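Side-chain contacts in methylocystis parvus OBBP MbnE (Methylocystis parvus OBBP, PDB 5ICQ), which probably binds methanobactin, a copper-chelating peptidic natural product, in the periplasm and presents it to the cell's uptake machinery: residues Q266-R269 / S273-E276; I283-E288 / P600-W605; T296-P301 / M308-L313. All coordinates share one frame; numbering follows the deposited sequence.

Contact 1 of 3, residues Q266-R269 / S273-E276; sequences QYFR and SLFE
The tight turn from strand 262-268 into helix 271-279 brings F268, the last residue of the strand, and R269 just after it back against S273 and L274 in the first turn of the helix. F268 is the main contributor from the strand. Its CG lies anti to its own carbonyl carbon (chi1 -72°), which swings the ring toward the helix, and one face of the ring settles over L274 CA. The ring and the leucine side chain meet at about a right angle, with F268 CD1 and L274 CD1 only 3.5 Å apart. Nearer the backbones, F268 CB lies 3.9 Å from L274 CB. A flat aromatic suits this place because it can lie against helix backbone and leucine branch together; F268 CD2 also comes obliquely to within 3.9 Å of S273 O. L274 reaches further, to P71 on strand 65-71 and to R286 on strand 285-288, while F268 packs on I283.

R269 lies at the exposed edge of the contact. Its chain folds back on itself at chi2 (68°) and chi3 (60°), bringing R269 NH2 to 3.3 Å from S273 CB. R269 NH2 is also 3.5 Å from S273 OG, but at an angle too poor for a hydrogen bond. The serine hydroxyl is instead bonded to D270 O, three residues earlier and just ahead of the helix, a partner that a short hydroxyl side chain can reach.

Between these two segments the contact therefore rests on van der Waals fit: phenylalanine and leucine supply the apolar grip, and the arginine lays its guanidinium end against the serine without bonding to it, the serine hydroxyl being satisfied by D270 O.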
loop_
_atom_site.group_PDB
_atom_site.type_symbol
_atom_site.label_atom_id
_atom_site.label_comp_id
_atom_site.label_asym_id
_atom_site.label_seq_id
_atom_site.Cartn_x
_atom_site.Cartn_y
_atom_site.Cartn_z
ATOM N N GLN A 266 -20.073 0.122 11.152
ATOM C CA GLN A 266 -20.251 1.059 12.256
ATOM C C GLN A 266 -18.936 1.758 12.567
ATOM O O GLN A 266 -17.881 1.117 12.612
ATOM C CB GLN A 266 -20.745 0.352 13.516
ATOM C CG GLN A 266 -21.991 -0.483 13.346
ATOM C CD GLN A 266 -22.340 -1.212 14.630
ATOM O OE1 GLN A 266 -21.911 -0.813 15.708
ATOM N NE2 GLN A 266 -23.119 -2.281 14.520
ATOM N N TYR A 267 -19.010 3.065 12.807
ATOM C CA TYR A 267 -17.837 3.887 13.055
ATOM C C TYR A 267 -17.745 4.242 14.534
ATOM O O TYR A 267 -18.761 4.511 15.183
ATOM C CB TYR A 267 -17.866 5.154 12.188
ATOM C CG TYR A 267 -17.414 4.873 10.769
ATOM C CD1 TYR A 267 -18.255 4.227 9.864
ATOM C CD2 TYR A 267 -16.142 5.221 10.346
ATOM C CE1 TYR A 267 -17.840 3.952 8.577
ATOM C CE2 TYR A 267 -15.716 4.949 9.054
ATOM C CZ TYR A 267 -16.579 4.318 8.175
ATOM O OH TYR A 267 -16.161 4.048 6.895
ATOM N N PHE A 268 -16.518 4.232 15.056
ATOM C CA PHE A 268 -16.266 4.381 16.483
ATOM C C PHE A 268 -15.231 5.470 16.724
ATOM O O PHE A 268 -14.233 5.560 16.004
ATOM C CB PHE A 268 -15.780 3.055 17.114
ATOM C CG PHE A 268 -16.856 2.004 17.228
ATOM C CD1 PHE A 268 -17.153 1.177 16.157
ATOM C CD2 PHE A 268 -17.576 1.851 18.408
ATOM C CE1 PHE A 268 -18.150 0.214 16.264
ATOM C CE2 PHE A 268 -18.574 0.892 18.520
ATOM C CZ PHE A 268 -18.864 0.074 17.442
ATOM N N ARG A 269 -15.482 6.268 17.768
ATOM C CA ARG A 269 -14.628 7.338 18.284
ATOM C C ARG A 269 -13.141 7.027 18.194
ATOM O O ARG A 269 -12.395 7.709 17.483
ATOM C CB ARG A 269 -14.968 7.631 19.754
ATOM C CG ARG A 269 -16.308 8.320 20.025
ATOM C CD ARG A 269 -17.504 7.428 19.713
ATOM N NE ARG A 269 -17.516 6.201 20.507
ATOM C CZ ARG A 269 -18.347 5.185 20.294
ATOM N NH1 ARG A 269 -19.230 5.244 19.305
ATOM N NH2 ARG A 269 -18.298 4.109 21.068
ATOM N N SER A 273 -13.097 2.165 22.395
ATOM C CA SER A 273 -14.519 1.851 22.279
ATOM C C SER A 273 -14.771 0.854 21.150
ATOM O O SER A 273 -15.695 0.039 21.239
ATOM C CB SER A 273 -15.337 3.129 22.074
ATOM O OG SER A 273 -14.835 3.904 20.996
ATOM N N LEU A 274 -13.960 0.905 20.094
ATOM C CA LEU A 274 -14.044 -0.103 19.040
ATOM C C LEU A 274 -13.707 -1.486 19.591
ATOM O O LEU A 274 -14.403 -2.469 19.305
ATOM C CB LEU A 274 -13.101 0.281 17.897
ATOM C CG LEU A 274 -12.992 -0.618 16.654
ATOM C CD1 LEU A 274 -14.359 -0.928 16.068
ATOM C CD2 LEU A 274 -12.092 0.033 15.613
ATOM N N PHE A 275 -12.653 -1.572 20.412
ATOM C CA PHE A 275 -12.271 -2.845 21.021
ATOM C C PHE A 275 -13.333 -3.335 21.995
ATOM O O PHE A 275 -13.640 -4.533 22.029
ATOM C CB PHE A 275 -10.916 -2.700 21.722
ATOM C CG PHE A 275 -10.335 -4.004 22.227
ATOM C CD1 PHE A 275 -10.326 -5.138 21.426
ATOM C CD2 PHE A 275 -9.767 -4.081 23.490
ATOM C CE1 PHE A 275 -9.779 -6.328 21.880
ATOM C CE2 PHE A 275 -9.214 -5.266 23.946
ATOM C CZ PHE A 275 -9.218 -6.388 23.140
ATOM N N GLU A 276 -13.911 -2.428 22.796
ATOM C CA GLU A 276 -14.956 -2.841 23.727
ATOM C C GLU A 276 -16.164 -3.407 22.991
ATOM O O GLU A 276 -16.780 -4.371 23.451
ATOM C CB GLU A 276 -15.376 -1.669 24.617
ATOM C CG GLU A 276 -14.321 -1.237 25.638
ATOM C CD GLU A 276 -13.861 -2.371 26.541
ATOM O OE1 GLU A 276 -14.707 -3.196 26.954
ATOM O OE2 GLU A 276 -12.649 -2.436 26.839
#

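Contact 2 of 3, residues I283-E288 / P600-W605; sequences IDYRDE and PTLESW
The Y285 ring meets L602 flat on and W605 with its edge, so two side chains of one loop engage it in two different ways. L602 comes over a face: its CD2 stands 3.9 Å from the centroid of the Y285 ring and just 6° off the ring normal, a well-centred CH-pi contact. The other branch reaches the root of the same side chain, where L602 CD1 is 3.7 Å from Y285 CG. A branched leucine suits this place, since one methyl covers the ring centre while its twin fills the angle beside CB.

W605 approaches at about a right angle. The edge of Y285 points toward the indole face in a T-shaped pair, the tyrosine ring and the six-membered ring of W605 having centroids 5.6 Å apart and planes at 81°. The closest atoms are Y285 CE2 and W605 CZ2, at 3.9 Å. L602 CD1 also lies over the rim of the W605 face, 4.1 Å above its plane, so the leucine sits in the angle between the two rings, touching a face of each. A type I turn from L602 to W605 sets this up, closed by the backbone bond W605 N to L602 O of 2.9 Å. H580 and F598 meet W605 edge-to-face and extend the aromatic cluster.

Y285 faces the loop because its CG lies anti to the backbone N (chi1 177°), whereas R286 next to it turns toward helix 271-279. There R286 NH2 gives E288 OE2 a nearly straight hydrogen bond of 2.8 Å, part of a salt bridge, in the guanidinium plane but from above the carboxylate plane.

Across the interface itself only apolar and aromatic surfaces meet, all from buried residues, so this contact probably rests on dispersion and weak ring electrostatics.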
loop_
_atom_site.group_PDB
_atom_site.type_symbol
_atom_site.label_atom_id
_atom_site.label_comp_id
_atom_site.label_asym_id
_atom_site.label_seq_id
_atom_site.Cartn_x
_atom_site.Cartn_y
_atom_site.Cartn_z
ATOM N N ILE A 283 -19.408 -6.471 17.363
ATOM C CA ILE A 283 -18.615 -6.362 16.146
ATOM C C ILE A 283 -17.979 -7.720 15.906
ATOM O O ILE A 283 -17.474 -8.344 16.843
ATOM C CB ILE A 283 -17.548 -5.252 16.274
ATOM C CG1 ILE A 283 -18.220 -3.883 16.446
ATOM C CG2 ILE A 283 -16.603 -5.244 15.062
ATOM C CD1 ILE A 283 -19.107 -3.453 15.251
ATOM N N ASP A 284 -17.986 -8.174 14.650
ATOM C CA ASP A 284 -17.652 -9.556 14.326
ATOM C C ASP A 284 -16.178 -9.788 13.995
ATOM O O ASP A 284 -15.752 -10.950 13.939
ATOM C CB ASP A 284 -18.525 -10.022 13.149
ATOM C CG ASP A 284 -19.991 -10.178 13.543
ATOM O OD1 ASP A 284 -20.246 -10.674 14.658
ATOM O OD2 ASP A 284 -20.881 -9.805 12.747
ATOM N N TYR A 285 -15.394 -8.735 13.792
ATOM C CA TYR A 285 -14.056 -8.850 13.221
ATOM C C TYR A 285 -13.254 -7.611 13.588
ATOM O O TYR A 285 -13.802 -6.507 13.618
ATOM C CB TYR A 285 -14.125 -8.993 11.685
ATOM C CG TYR A 285 -12.766 -9.045 11.017
ATOM C CD1 TYR A 285 -12.104 -7.879 10.652
ATOM C CD2 TYR A 285 -12.140 -10.267 10.764
ATOM C CE1 TYR A 285 -10.864 -7.918 10.063
ATOM C CE2 TYR A 285 -10.890 -10.312 10.158
ATOM C CZ TYR A 285 -10.261 -9.131 9.824
ATOM O OH TYR A 285 -9.025 -9.149 9.233
ATOM N N ARG A 286 -11.957 -7.788 13.841
ATOM C CA ARG A 286 -11.073 -6.643 14.012
ATOM C C ARG A 286 -9.654 -7.010 13.596
ATOM O O ARG A 286 -9.227 -8.167 13.711
ATOM C CB ARG A 286 -11.087 -6.117 15.460
ATOM C CG ARG A 286 -10.601 -7.095 16.516
ATOM C CD ARG A 286 -10.678 -6.470 17.926
ATOM N NE ARG A 286 -9.534 -5.611 18.219
ATOM C CZ ARG A 286 -9.539 -4.278 18.197
ATOM N NH1 ARG A 286 -10.645 -3.601 17.896
ATOM N NH2 ARG A 286 -8.420 -3.616 18.487
ATOM N N ASP A 287 -8.945 -6.008 13.072
ATOM C CA ASP A 287 -7.496 -6.044 12.907
ATOM C C ASP A 287 -6.848 -5.360 14.105
ATOM O O ASP A 287 -7.247 -4.255 14.479
ATOM C CB ASP A 287 -7.080 -5.326 11.620
ATOM C CG ASP A 287 -7.610 -5.997 10.380
ATOM O OD1 ASP A 287 -7.478 -7.234 10.270
ATOM O OD2 ASP A 287 -8.163 -5.286 9.517
ATOM N N GLU A 288 -5.844 -6.001 14.698
ATOM C CA GLU A 288 -5.134 -5.439 15.836
ATOM C C GLU A 288 -3.851 -4.774 15.360
ATOM O O GLU A 288 -3.052 -5.400 14.656
ATOM C CB GLU A 288 -4.808 -6.517 16.872
ATOM C CG GLU A 288 -4.264 -5.958 18.157
ATOM C CD GLU A 288 -5.194 -4.927 18.737
ATOM O OE1 GLU A 288 -4.859 -3.719 18.697
ATOM O OE2 GLU A 288 -6.272 -5.331 19.203
ATOM N N PRO A 600 -12.251 -4.719 4.017
ATOM C CA PRO A 600 -12.951 -4.280 5.235
ATOM C C PRO A 600 -14.288 -4.967 5.451
ATOM O O PRO A 600 -14.735 -5.069 6.601
ATOM C CB PRO A 600 -13.123 -2.767 5.019
ATOM C CG PRO A 600 -13.081 -2.600 3.522
ATOM C CD PRO A 600 -12.101 -3.631 3.034
ATOM N N THR A 601 -14.939 -5.466 4.396
ATOM C CA THR A 601 -16.221 -6.142 4.559
ATOM C C THR A 601 -16.129 -7.648 4.339
ATOM O O THR A 601 -17.171 -8.304 4.187
ATOM C CB THR A 601 -17.266 -5.541 3.616
ATOM O OG1 THR A 601 -16.864 -5.762 2.263
ATOM C CG2 THR A 601 -17.410 -4.036 3.866
ATOM N N LEU A 602 -14.922 -8.212 4.322
ATOM C CA LEU A 602 -14.725 -9.668 4.367
ATOM C C LEU A 602 -15.493 -10.376 3.247
ATOM O O LEU A 602 -16.288 -11.292 3.482
ATOM C CB LEU A 602 -15.137 -10.218 5.739
ATOM C CG LEU A 602 -14.469 -9.550 6.948
ATOM C CD1 LEU A 602 -14.909 -10.230 8.261
ATOM C CD2 LEU A 602 -12.959 -9.566 6.819
ATOM N N GLU A 603 -15.226 -9.948 2.004
ATOM C CA GLU A 603 -16.007 -10.463 0.877
ATOM C C GLU A 603 -15.929 -11.982 0.735
ATOM O O GLU A 603 -16.860 -12.589 0.191
ATOM C CB GLU A 603 -15.569 -9.807 -0.433
ATOM C CG GLU A 603 -14.093 -9.839 -0.689
ATOM C CD GLU A 603 -13.439 -8.500 -0.377
ATOM O OE1 GLU A 603 -13.758 -7.902 0.682
ATOM O OE2 GLU A 603 -12.623 -8.039 -1.207
ATOM N N SER A 604 -14.840 -12.619 1.179
ATOM C CA SER A 604 -14.758 -14.077 1.048
ATOM C C SER A 604 -15.310 -14.841 2.253
ATOM O O SER A 604 -15.435 -16.070 2.183
ATOM C CB SER A 604 -13.305 -14.518 0.799
ATOM O OG SER A 604 -12.493 -14.272 1.938
ATOM N N TRP A 605 -15.658 -14.165 3.340
ATOM C CA TRP A 605 -16.134 -14.856 4.530
ATOM C C TRP A 605 -17.633 -15.126 4.438
ATOM O O TRP A 605 -18.323 -14.667 3.521
ATOM C CB TRP A 605 -15.838 -14.041 5.790
ATOM C CG TRP A 605 -14.388 -13.864 6.144
ATOM C CD1 TRP A 605 -13.386 -13.418 5.330
ATOM C CD2 TRP A 605 -13.799 -14.039 7.446
ATOM N NE1 TRP A 605 -12.202 -13.340 6.035
ATOM C CE2 TRP A 605 -12.429 -13.718 7.332
ATOM C CE3 TRP A 605 -14.292 -14.470 8.682
ATOM C CZ2 TRP A 605 -11.546 -13.793 8.419
ATOM C CZ3 TRP A 605 -13.410 -14.557 9.761
ATOM C CH2 TRP A 605 -12.057 -14.214 9.622
#

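Contact 3 of 3, residues T296-P301 / M308-L313; sequences TGYDFP and MARESL
Packing of a guanidinium against the root of a tyrosine, and a sulfur-aromatic contact, join Y298 and F300 to R310 and M308, while the polar ends are held outside the contact. In the first, the R310 guanidinium and the Y298 ring have nearly parallel planes, 8° apart, but they overlap little. It is Y298 CB that sits over the guanidinium, 3.8 Å above its plane and toward its rim, while R310 NH1 is 3.9 Å from Y298 CD1 in an oblique approach. Further back along the chain, R310 CD lies 4.0 Å from Y298 CG. The arginine chain is extended from CG to NE, long enough to reach across the root of the tyrosine.

The second kind joins F300 and M308 in a Met-aromatic contact. M308 SD comes to the ring edge, 3.9 Å from F300 CE1, and its direction from the ring centroid is 83° off the normal. The straight thioether chain carries sulfur to the aromatic rim, where the partly positive ring hydrogens lie.

The polar ends find partners beyond the two segments. R310 NH1 is bonded to W294 O, and the guanidinium makes a cation-pi contact with the W294 ring; the hydroxyl of the buried Y298 is bonded to E288 OE2 and R286 NE. A leucine in place of R310 has no guanidinium, and W294 would probably lose both its carbonyl partner and its cation, with Y298 CB left less covered.

F300 stands at the N-cap of the short helix 301-304, which a three-residue link joins to strand 308-313. The connection from helix 291-296 through the loop and this helix is thus folded back so that its loop aromatics pack on an outer strand of the three-stranded antiparallel sheet.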
loop_
_atom_site.group_PDB
_atom_site.type_symbol
_atom_site.label_atom_id
_atom_site.label_comp_id
_atom_site.label_asym_id
_atom_site.label_seq_id
_atom_site.Cartn_x
_atom_site.Cartn_y
_atom_site.Cartn_z
ATOM N N THR A 296 -1.485 -8.108 25.829
ATOM C CA THR A 296 -2.146 -8.354 27.107
ATOM C C THR A 296 -3.657 -8.161 27.118
ATOM O O THR A 296 -4.280 -8.419 28.154
ATOM C CB THR A 296 -1.545 -7.455 28.206
ATOM O OG1 THR A 296 -1.742 -6.079 27.860
ATOM C CG2 THR A 296 -0.054 -7.725 28.378
ATOM N N GLY A 297 -4.268 -7.717 26.026
ATOM C CA GLY A 297 -5.676 -7.383 26.065
ATOM C C GLY A 297 -6.653 -8.461 25.644
ATOM O O GLY A 297 -7.862 -8.221 25.679
ATOM N N TYR A 298 -6.184 -9.639 25.253
ATOM C CA TYR A 298 -7.079 -10.676 24.735
ATOM C C TYR A 298 -7.310 -11.781 25.756
ATOM O O TYR A 298 -7.296 -12.965 25.437
ATOM C CB TYR A 298 -6.540 -11.235 23.421
ATOM C CG TYR A 298 -6.787 -10.274 22.283
ATOM C CD1 TYR A 298 -5.930 -9.203 22.065
ATOM C CD2 TYR A 298 -7.897 -10.413 21.450
ATOM C CE1 TYR A 298 -6.162 -8.296 21.041
ATOM C CE2 TYR A 298 -8.138 -9.503 20.412
ATOM C CZ TYR A 298 -7.261 -8.449 20.222
ATOM O OH TYR A 298 -7.459 -7.544 19.211
ATOM N N ASP A 299 -7.548 -11.390 27.006
ATOM C CA ASP A 299 -7.859 -12.352 28.052
ATOM C C ASP A 299 -9.267 -12.099 28.571
ATOM O O ASP A 299 -9.459 -11.843 29.762
ATOM C CB ASP A 299 -6.836 -12.264 29.189
ATOM C CG ASP A 299 -7.039 -13.342 30.248
ATOM O OD1 ASP A 299 -7.483 -14.455 29.893
ATOM O OD2 ASP A 299 -6.762 -13.073 31.438
ATOM N N PHE A 300 -10.255 -12.139 27.688
ATOM C CA PHE A 300 -11.637 -11.954 28.089
ATOM C C PHE A 300 -12.432 -13.231 27.820
ATOM O O PHE A 300 -11.986 -14.099 27.059
ATOM C CB PHE A 300 -12.259 -10.731 27.392
ATOM C CG PHE A 300 -12.117 -10.707 25.896
ATOM C CD1 PHE A 300 -13.119 -11.218 25.085
ATOM C CD2 PHE A 300 -11.014 -10.112 25.299
ATOM C CE1 PHE A 300 -13.003 -11.170 23.702
ATOM C CE2 PHE A 300 -10.896 -10.060 23.922
ATOM C CZ PHE A 300 -11.894 -10.586 23.125
ATOM N N PRO A 301 -13.587 -13.410 28.483
ATOM C CA PRO A 301 -14.224 -14.747 28.491
ATOM C C PRO A 301 -14.582 -15.292 27.117
ATOM O O PRO A 301 -14.325 -16.473 26.841
ATOM C CB PRO A 301 -15.474 -14.521 29.354
ATOM C CG PRO A 301 -15.118 -13.379 30.237
ATOM C CD PRO A 301 -14.258 -12.481 29.410
ATOM N N MET A 308 -15.185 -16.385 20.396
ATOM C CA MET A 308 -14.327 -15.579 19.540
ATOM C C MET A 308 -12.941 -16.202 19.513
ATOM O O MET A 308 -12.578 -16.981 20.397
ATOM C CB MET A 308 -14.259 -14.124 20.024
ATOM C CG MET A 308 -15.612 -13.453 20.107
ATOM S SD MET A 308 -15.493 -11.813 20.820
ATOM C CE MET A 308 -17.165 -11.574 21.424
ATOM N N ALA A 309 -12.161 -15.849 18.492
ATOM C CA ALA A 309 -10.826 -16.404 18.324
ATOM C C ALA A 309 -9.901 -15.332 17.769
ATOM O O ALA A 309 -10.340 -14.416 17.075
ATOM C CB ALA A 309 -10.847 -17.622 17.384
ATOM N N ARG A 310 -8.615 -15.447 18.062
ATOM C CA ARG A 310 -7.646 -14.564 17.435
ATOM C C ARG A 310 -6.598 -15.387 16.699
ATOM O O ARG A 310 -6.357 -16.555 17.025
ATOM C CB ARG A 310 -7.003 -13.635 18.448
ATOM C CG ARG A 310 -6.160 -14.313 19.492
ATOM C CD ARG A 310 -5.313 -13.257 20.149
ATOM N NE ARG A 310 -4.537 -13.757 21.267
ATOM C CZ ARG A 310 -3.521 -13.093 21.811
ATOM N NH1 ARG A 310 -3.161 -11.914 21.321
ATOM N NH2 ARG A 310 -2.872 -13.608 22.844
ATOM N N GLU A 311 -6.006 -14.784 15.671
ATOM C CA GLU A 311 -5.079 -15.486 14.794
ATOM C C GLU A 311 -4.036 -14.513 14.280
ATOM O O GLU A 311 -4.300 -13.311 14.157
ATOM C CB GLU A 311 -5.766 -16.090 13.558
ATOM C CG GLU A 311 -7.101 -16.753 13.754
ATOM C CD GLU A 311 -7.599 -17.351 12.452
ATOM O OE1 GLU A 311 -6.949 -18.293 11.953
ATOM O OE2 GLU A 311 -8.611 -16.859 11.911
ATOM N N SER A 312 -2.867 -15.049 13.926
ATOM C CA SER A 312 -1.864 -14.317 13.154
ATOM C C SER A 312 -1.773 -14.950 11.775
ATOM O O SER A 312 -1.607 -16.165 11.665
ATOM C CB SER A 312 -0.491 -14.349 13.827
ATOM O OG SER A 312 -0.506 -13.661 15.063
ATOM N N LEU A 313 -1.907 -14.139 10.727
ATOM C CA LEU A 313 -1.874 -14.646 9.362
ATOM C C LEU A 313 -0.764 -13.967 8.572
ATOM O O LEU A 313 -0.443 -12.796 8.789
ATOM C CB LEU A 313 -3.214 -14.428 8.651
ATOM C CG LEU A 313 -4.470 -14.942 9.360
ATOM C CD1 LEU A 313 -5.711 -14.577 8.548
ATOM C CD2 LEU A 313 -4.394 -16.443 9.572
#

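In the fold
The three contacts lie on one side of the chain's centre, their own centres about 14 Å (1 to 2), 17 Å (1 to 3) and 15 Å (2 to 3) apart. Contact 1 closes first along the chain; contact 2 then opens on strand 285-288, and contact 3 forms and closes within the long span before residues 600-605 return. Contacts 2 and 3 use the two outer strands of one antiparallel sheet, with 576-581 between them. Helix 271-279 ties the set together: F275 packs against R286, Y298 and F300. Residues far apart in sequence, including the late-chain loop, are thereby gathered into one continuous packed region of this solute-binding protein.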